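Local coordinates for dermonecrotic toxin (Pasteurella multocida, PDB 2EBF), which acts as a potent mitogenic and bone-resorbing toxin in severe atrophic rhinitis of pigs, represented here by its C-terminal region, at residues Cys366-Arg371 with Ile393-Thr398; Tyr478-Ile483 with Asn508-Thr513. All coordinates share one frame; numbering follows the deposited sequence.

Interaction 1 (Cys366-Arg371 with Ile393-Thr398); sequences CMNTYR and IDNGLT
M367 and N368, near the end of helix 359-370, meet N395 and L397 where helix 389-394 stops in a Schellman motif. The motif is identified by its bonds: G396, at positive phi, is the C-prime residue, with its N on the carbonyl O of I393 and the N of L397 on the carbonyl O of F392. The positive phi leaves no room for a CB beside the carbonyl O of N395, which suits glycine.

The van der Waals part belongs to M367. M367 CB lies 3.7 Å from N395 CB and 3.5 Å from N395 O, at the closest backbone approach of the segments. With CG anti to its own carbonyl carbon, the chain then bends at chi2 and chi3, which swings SD across L397; M367 SD is 4.0 Å from L397 CD1 and equally far from L397 CA. V499 of strand 498-502 touches both M367 and L397, so the pair packs against the mixed, mainly parallel sheet of the C2 region.

The polar part sits toward the exposed side. N395 O accepts a hydrogen bond from K497 NZ and also has N368 ND2 3.2 Å away. The two asparagine side chains cross at about a right angle, their amide planes 56° apart. N395 ND2 donates to N368 OD1 over 3.0 Å, but the bond is bent, with an N-H...O angle of 135°, and ND2 stands 19° off the carbonyl plane of N368.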
ATOM      1  N   CYS A 366      17.495  19.656  22.303  1.00 30.37           N
ATOM      2  CA  CYS A 366      16.886  19.244  21.024  1.00 29.98           C
ATOM      3  C   CYS A 366      17.945  18.986  19.952  1.00 29.71           C
ATOM      4  O   CYS A 366      17.886  17.982  19.223  1.00 29.36           O
ATOM      5  CB  CYS A 366      15.873  20.290  20.522  1.00 29.91           C
ATOM      6  SG  CYS A 366      14.332  20.365  21.498  1.00 30.57           S
ATOM      7  N   MET A 367      18.909  19.893  19.863  1.00 29.34           N
ATOM      8  CA  MET A 367      19.957  19.784  18.861  1.00 29.72           C
ATOM      9  C   MET A 367      20.979  18.695  19.209  1.00 30.53           C
ATOM     10  O   MET A 367      21.274  17.835  18.374  1.00 31.18           O
ATOM     11  CB  MET A 367      20.632  21.145  18.606  1.00 29.60           C
ATOM     12  CG  MET A 367      19.763  22.165  17.830  1.00 28.26           C
ATOM     13  SD  MET A 367      19.167  21.641  16.188  1.00 28.30           S
ATOM     14  CE  MET A 367      17.571  20.924  16.592  1.00 25.75           C
ATOM     15  N   ASN A 368      21.485  18.705  20.438  1.00 30.84           N
ATOM     16  CA  ASN A 368      22.616  17.841  20.798  1.00 31.80           C
ATOM     17  C   ASN A 368      22.252  16.433  21.264  1.00 32.27           C
ATOM     18  O   ASN A 368      23.013  15.492  21.023  1.00 32.76           O
ATOM     19  CB  ASN A 368      23.520  18.530  21.825  1.00 32.11           C
ATOM     20  CG  ASN A 368      24.058  19.864  21.330  1.00 33.04           C
ATOM     21  OD1 ASN A 368      24.214  20.809  22.107  1.00 36.29           O
ATOM     22  ND2 ASN A 368      24.354  19.946  20.041  1.00 33.72           N
ATOM     23  N   THR A 369      21.098  16.288  21.910  1.00 32.29           N
ATOM     24  CA  THR A 369      20.643  14.979  22.401  1.00 32.76           C
ATOM     25  C   THR A 369      19.601  14.338  21.474  1.00 32.96           C
ATOM     26  O   THR A 369      19.793  13.212  21.000  1.00 33.27           O
ATOM     27  CB  THR A 369      20.098  15.079  23.849  1.00 32.75           C
ATOM     28  OG1 THR A 369      21.146  15.508  24.723  1.00 32.90           O
ATOM     29  CG2 THR A 369      19.574  13.740  24.343  1.00 33.71           C
ATOM     30  N   TYR A 370      18.501  15.047  21.216  1.00 32.53           N
ATOM     31  CA  TYR A 370      17.422  14.487  20.399  1.00 32.57           C
ATOM     32  C   TYR A 370      17.746  14.504  18.909  1.00 32.92           C
ATOM     33  O   TYR A 370      17.184  13.717  18.139  1.00 33.46           O
ATOM     34  CB  TYR A 370      16.106  15.215  20.640  1.00 32.44           C
ATOM     35  CG  TYR A 370      15.683  15.355  22.084  1.00 32.36           C
ATOM     36  CD1 TYR A 370      16.021  14.391  23.040  1.00 32.76           C
ATOM     37  CD2 TYR A 370      14.915  16.444  22.490  1.00 30.94           C
ATOM     38  CE1 TYR A 370      15.616  14.523  24.372  1.00 32.89           C
ATOM     39  CE2 TYR A 370      14.501  16.584  23.817  1.00 32.39           C
ATOM     40  CZ  TYR A 370      14.857  15.618  24.749  1.00 33.02           C
ATOM     41  OH  TYR A 370      14.449  15.757  26.054  1.00 34.94           O
ATOM     42  N   ARG A 371      18.637  15.415  18.515  1.00 32.53           N
ATOM     43  CA  ARG A 371      19.051  15.605  17.114  1.00 32.92           C
ATOM     44  C   ARG A 371      17.929  16.190  16.249  1.00 31.84           C
ATOM     45  O   ARG A 371      18.062  16.290  15.035  1.00 31.93           O
ATOM     46  CB  ARG A 371      19.571  14.297  16.497  1.00 33.60           C
ATOM     47  CG  ARG A 371      20.558  13.521  17.381  1.00 37.20           C
ATOM     48  CD  ARG A 371      21.974  13.996  17.163  1.00 41.19           C
ATOM     49  NE  ARG A 371      22.291  13.959  15.740  1.00 44.51           N
ATOM     50  CZ  ARG A 371      23.482  14.220  15.219  1.00 45.94           C
ATOM     51  NH1 ARG A 371      24.509  14.533  16.003  1.00 46.71           N
ATOM     52  NH2 ARG A 371      23.642  14.160  13.904  1.00 46.57           N
ATOM     53  N   ILE A 393      21.626  27.211  15.234  1.00 27.44           N
ATOM     54  CA  ILE A 393      22.770  27.097  14.320  1.00 28.54           C
ATOM     55  C   ILE A 393      24.055  26.782  15.091  1.00 29.14           C
ATOM     56  O   ILE A 393      24.836  25.910  14.694  1.00 29.40           O
ATOM     57  CB  ILE A 393      22.926  28.387  13.471  1.00 28.18           C
ATOM     58  CG1 ILE A 393      21.713  28.559  12.542  1.00 29.01           C
ATOM     59  CG2 ILE A 393      24.224  28.385  12.657  1.00 28.83           C
ATOM     60  CD1 ILE A 393      21.727  29.857  11.741  1.00 28.37           C
ATOM     61  N   ASP A 394      24.258  27.490  16.198  1.00 29.70           N
ATOM     62  CA  ASP A 394      25.417  27.276  17.059  1.00 30.60           C
ATOM     63  C   ASP A 394      25.502  25.872  17.649  1.00 30.75           C
ATOM     64  O   ASP A 394      26.592  25.402  17.987  1.00 31.00           O
ATOM     65  CB  ASP A 394      25.424  28.303  18.187  1.00 30.50           C
ATOM     66  CG  ASP A 394      25.810  29.688  17.713  1.00 32.06           C
ATOM     67  OD1 ASP A 394      26.202  29.849  16.534  1.00 32.45           O
ATOM     68  OD2 ASP A 394      25.741  30.622  18.541  1.00 33.06           O
ATOM     69  N   ASN A 395      24.355  25.212  17.785  1.00 30.73           N
ATOM     70  CA  ASN A 395      24.315  23.842  18.286  1.00 30.75           C
ATOM     71  C   ASN A 395      24.221  22.804  17.168  1.00 30.90           C
ATOM     72  O   ASN A 395      23.881  21.645  17.408  1.00 31.14           O
ATOM     73  CB  ASN A 395      23.189  23.684  19.312  1.00 30.60           C
ATOM     74  CG  ASN A 395      23.504  24.393  20.613  1.00 31.21           C
ATOM     75  OD1 ASN A 395      23.101  25.543  20.830  1.00 31.97           O
ATOM     76  ND2 ASN A 395      24.277  23.736  21.463  1.00 29.57           N
ATOM     77  N   GLY A 396      24.521  23.235  15.945  1.00 30.92           N
ATOM     78  CA  GLY A 396      24.675  22.315  14.824  1.00 30.65           C
ATOM     79  C   GLY A 396      23.498  22.055  13.894  1.00 30.26           C
ATOM     80  O   GLY A 396      23.574  21.146  13.066  1.00 30.19           O
ATOM     81  N   LEU A 397      22.429  22.852  13.983  1.00 29.90           N
ATOM     82  CA  LEU A 397      21.305  22.735  13.031  1.00 29.77           C
ATOM     83  C   LEU A 397      21.816  22.637  11.592  1.00 30.15           C
ATOM     84  O   LEU A 397      22.597  23.480  11.154  1.00 29.97           O
ATOM     85  CB  LEU A 397      20.351  23.939  13.147  1.00 29.60           C
ATOM     86  CG  LEU A 397      19.157  23.991  12.187  1.00 29.16           C
ATOM     87  CD1 LEU A 397      18.056  23.017  12.628  1.00 29.67           C
ATOM     88  CD2 LEU A 397      18.620  25.415  12.062  1.00 29.47           C
ATOM     89  N   THR A 398      21.377  21.610  10.865  1.00 30.39           N
ATOM     90  CA  THR A 398      21.811  21.436   9.471  1.00 31.11           C
ATOM     91  C   THR A 398      20.682  21.658   8.476  1.00 30.89           C
ATOM     92  O   THR A 398      20.933  22.012   7.326  1.00 31.22           O
ATOM     93  CB  THR A 398      22.423  20.026   9.208  1.00 30.88           C
ATOM     94  OG1 THR A 398      21.476  19.015   9.560  1.00 32.52           O
ATOM     95  CG2 THR A 398      23.701  19.820  10.014  1.00 32.27           C
TER

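Interaction 2 (Tyr478-Ile483 with Asn508-Thr513); sequences YYKGNI and NSTPGT
K480 reaches from helix 473-490 to N508 and T510 with its side chain fully extended. CB points toward the 508-513 segment, and CG is anti to the backbone N; all four torsions are close to 180°, so the chain runs nearly straight and bridges backbones whose closest CA atoms, those of K480 and T510, are 9.3 Å apart. Along the way the side chain also touches L506 of helix 504-507. The first atom to come close to the other segment is CD, with K480 CD 3.5 Å from T510 OG1. K480 CE follows, 3.7 Å from T510 OG1 and also near N508 O.

The acceptors gathered at the end of the lysine belong to the exit of helix 504-507 and to the short antiparallel hairpin of strands 510-511 and 516-517: N508 is the first residue past the helix, and T510 pairs through its backbone with M517.

NZ makes two hydrogen bonds across the contact. K480 NZ bonds to T510 OG1 at 2.7 Å, the lysine and threonine meeting tip to tip. The other bond goes from K480 NZ to N508 O at 2.8 Å, with a C=O...N angle of 147° and the donor 19° from the carbonyl plane. Weak bonds to M517 O and P518 O add to this oxygen-rich surround of the buried ammonium, while the N508 amide is engaged separately by Q522 and L540 O.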
ATOM      1  N   TYR A 478      -3.715   8.264   4.364  1.00 26.87           N
ATOM      2  CA  TYR A 478      -3.004   8.202   3.098  1.00 27.45           C
ATOM      3  C   TYR A 478      -2.045   9.378   2.980  1.00 27.44           C
ATOM      4  O   TYR A 478      -0.868   9.199   2.684  1.00 28.09           O
ATOM      5  CB  TYR A 478      -3.974   8.191   1.889  1.00 27.62           C
ATOM      6  CG  TYR A 478      -3.239   8.296   0.555  1.00 29.02           C
ATOM      7  CD1 TYR A 478      -2.982   9.540  -0.035  1.00 28.41           C
ATOM      8  CD2 TYR A 478      -2.775   7.154  -0.095  1.00 28.38           C
ATOM      9  CE1 TYR A 478      -2.287   9.632  -1.250  1.00 28.75           C
ATOM     10  CE2 TYR A 478      -2.094   7.237  -1.298  1.00 28.71           C
ATOM     11  CZ  TYR A 478      -1.853   8.472  -1.868  1.00 29.40           C
ATOM     12  OH  TYR A 478      -1.168   8.545  -3.068  1.00 31.71           O
ATOM     13  N   TYR A 479      -2.568  10.578   3.212  1.00 27.40           N
ATOM     14  CA  TYR A 479      -1.791  11.807   3.088  1.00 27.70           C
ATOM     15  C   TYR A 479      -0.654  11.860   4.119  1.00 27.36           C
ATOM     16  O   TYR A 479       0.491  12.145   3.778  1.00 26.67           O
ATOM     17  CB  TYR A 479      -2.729  13.013   3.205  1.00 28.65           C
ATOM     18  CG  TYR A 479      -2.029  14.342   3.213  1.00 29.28           C
ATOM     19  CD1 TYR A 479      -1.432  14.843   2.061  1.00 30.43           C
ATOM     20  CD2 TYR A 479      -1.962  15.102   4.380  1.00 30.66           C
ATOM     21  CE1 TYR A 479      -0.783  16.068   2.069  1.00 30.58           C
ATOM     22  CE2 TYR A 479      -1.313  16.332   4.398  1.00 29.90           C
ATOM     23  CZ  TYR A 479      -0.725  16.803   3.236  1.00 30.86           C
ATOM     24  OH  TYR A 479      -0.082  18.024   3.249  1.00 32.87           O
ATOM     25  N   LYS A 480      -0.977  11.555   5.374  1.00 26.89           N
ATOM     26  CA  LYS A 480       0.023  11.559   6.441  1.00 26.87           C
ATOM     27  C   LYS A 480       1.120  10.527   6.184  1.00 26.54           C
ATOM     28  O   LYS A 480       2.301  10.792   6.420  1.00 26.39           O
ATOM     29  CB  LYS A 480      -0.641  11.282   7.784  1.00 26.77           C
ATOM     30  CG  LYS A 480       0.335  11.241   8.956  1.00 26.55           C
ATOM     31  CD  LYS A 480      -0.416  10.935  10.231  1.00 25.70           C
ATOM     32  CE  LYS A 480       0.473  11.088  11.442  1.00 27.23           C
ATOM     33  NZ  LYS A 480      -0.229  10.621  12.678  1.00 29.25           N
ATOM     34  N   GLY A 481       0.717   9.351   5.708  1.00 26.22           N
ATOM     35  CA  GLY A 481       1.650   8.259   5.468  1.00 26.05           C
ATOM     36  C   GLY A 481       2.726   8.621   4.472  1.00 25.87           C
ATOM     37  O   GLY A 481       3.891   8.284   4.669  1.00 26.18           O
ATOM     38  N   ASN A 482       2.344   9.307   3.399  1.00 26.03           N
ATOM     39  CA  ASN A 482       3.317   9.715   2.379  1.00 26.60           C
ATOM     40  C   ASN A 482       4.328  10.751   2.888  1.00 26.91           C
ATOM     41  O   ASN A 482       5.494  10.770   2.468  1.00 26.88           O
ATOM     42  CB  ASN A 482       2.598  10.241   1.138  1.00 26.72           C
ATOM     43  CG  ASN A 482       1.846   9.148   0.378  1.00 28.78           C
ATOM     44  OD1 ASN A 482       0.893   9.441  -0.352  1.00 30.51           O
ATOM     45  ND2 ASN A 482       2.269   7.895   0.540  1.00 27.45           N
ATOM     46  N   ILE A 483       3.881  11.615   3.789  1.00 27.23           N
ATOM     47  CA  ILE A 483       4.759  12.620   4.387  1.00 27.13           C
ATOM     48  C   ILE A 483       5.749  11.965   5.353  1.00 27.46           C
ATOM     49  O   ILE A 483       6.938  12.238   5.321  1.00 26.82           O
ATOM     50  CB  ILE A 483       3.933  13.725   5.079  1.00 27.59           C
ATOM     51  CG1 ILE A 483       3.141  14.487   4.013  1.00 28.13           C
ATOM     52  CG2 ILE A 483       4.844  14.678   5.888  1.00 28.10           C
ATOM     53  CD1 ILE A 483       2.271  15.592   4.536  1.00 28.57           C
ATOM     54  N   ASN A 508       1.868  14.143  15.910  1.00 27.97           N
ATOM     55  CA  ASN A 508       1.630  13.037  16.840  1.00 27.88           C
ATOM     56  C   ASN A 508       0.677  11.994  16.256  1.00 27.62           C
ATOM     57  O   ASN A 508       0.353  12.049  15.065  1.00 27.83           O
ATOM     58  CB  ASN A 508       1.091  13.582  18.172  1.00 27.54           C
ATOM     59  CG  ASN A 508       2.178  14.258  19.004  1.00 27.31           C
ATOM     60  OD1 ASN A 508       3.260  13.695  19.216  1.00 27.86           O
ATOM     61  ND2 ASN A 508       1.896  15.468  19.477  1.00 28.74           N
ATOM     62  N   SER A 509       0.232  11.051  17.085  1.00 27.69           N
ATOM     63  CA  SER A 509      -0.543   9.912  16.592  1.00 27.78           C
ATOM     64  C   SER A 509      -1.921  10.312  16.113  1.00 27.53           C
ATOM     65  O   SER A 509      -2.470  11.326  16.549  1.00 28.16           O
ATOM     66  CB  SER A 509      -0.635   8.790  17.634  1.00 27.48           C
ATOM     67  OG  SER A 509       0.660   8.322  17.989  1.00 27.57           O
ATOM     68  N   THR A 510      -2.453   9.531  15.180  1.00 27.66           N
ATOM     69  CA  THR A 510      -3.814   9.691  14.674  1.00 27.86           C
ATOM     70  C   THR A 510      -4.381   8.278  14.448  1.00 28.31           C
ATOM     71  O   THR A 510      -3.615   7.304  14.444  1.00 28.23           O
ATOM     72  CB  THR A 510      -3.854  10.457  13.334  1.00 27.87           C
ATOM     73  OG1 THR A 510      -2.862   9.910  12.451  1.00 28.04           O
ATOM     74  CG2 THR A 510      -3.632  11.977  13.534  1.00 27.59           C
ATOM     75  N   PRO A 511      -5.717   8.153  14.314  1.00 28.86           N
ATOM     76  CA  PRO A 511      -6.342   6.848  14.035  1.00 28.83           C
ATOM     77  C   PRO A 511      -5.839   6.144  12.772  1.00 28.97           C
ATOM     78  O   PRO A 511      -5.773   6.757  11.696  1.00 29.07           O
ATOM     79  CB  PRO A 511      -7.822   7.206  13.894  1.00 28.70           C
ATOM     80  CG  PRO A 511      -7.996   8.387  14.781  1.00 29.30           C
ATOM     81  CD  PRO A 511      -6.742   9.201  14.495  1.00 28.87           C
ATOM     82  N   GLY A 512      -5.495   4.862  12.908  1.00 29.03           N
ATOM     83  CA  GLY A 512      -4.967   4.074  11.779  1.00 29.16           C
ATOM     84  C   GLY A 512      -5.748   2.787  11.552  1.00 29.71           C
ATOM     85  O   GLY A 512      -6.832   2.592  12.120  1.00 28.59           O
ATOM     86  N   THR A 513      -5.205   1.903  10.726  1.00 29.55           N
ATOM     87  CA  THR A 513      -5.969   0.718  10.278  1.00 29.33           C
ATOM     88  C   THR A 513      -5.808  -0.435  11.258  1.00 29.58           C
ATOM     89  O   THR A 513      -4.865  -1.211  11.163  1.00 31.00           O
ATOM     90  CB  THR A 513      -5.536   0.288   8.854  1.00 29.21           C
ATOM     91  OG1 THR A 513      -4.106   0.236   8.797  1.00 27.80           O
ATOM     92  CG2 THR A 513      -6.037   1.278   7.802  1.00 28.39           C
TER

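Overall arrangement
Both contacts lie in the C2 region and follow one another along the chain, neither nesting nor crossing. From the N-terminal side, helix 359-370 leads into strand 372-376, and interaction 1 closes the excursion through helix 379-387 as helix 389-394 ends, just before strand 399-402. The chain then passes through strand 456-461 to helix 473-490. Interaction 2 closes the second excursion, which includes strand 498-502 and helix 504-507, by joining helix 473-490 to the 510-511/516-517 hairpin. The centres of interactions 1 and 2 are about 27 Å apart. Their nearest atoms are about 12 Å apart, without touching. Strand 498-502, inside the second loop, also lies against interaction 1.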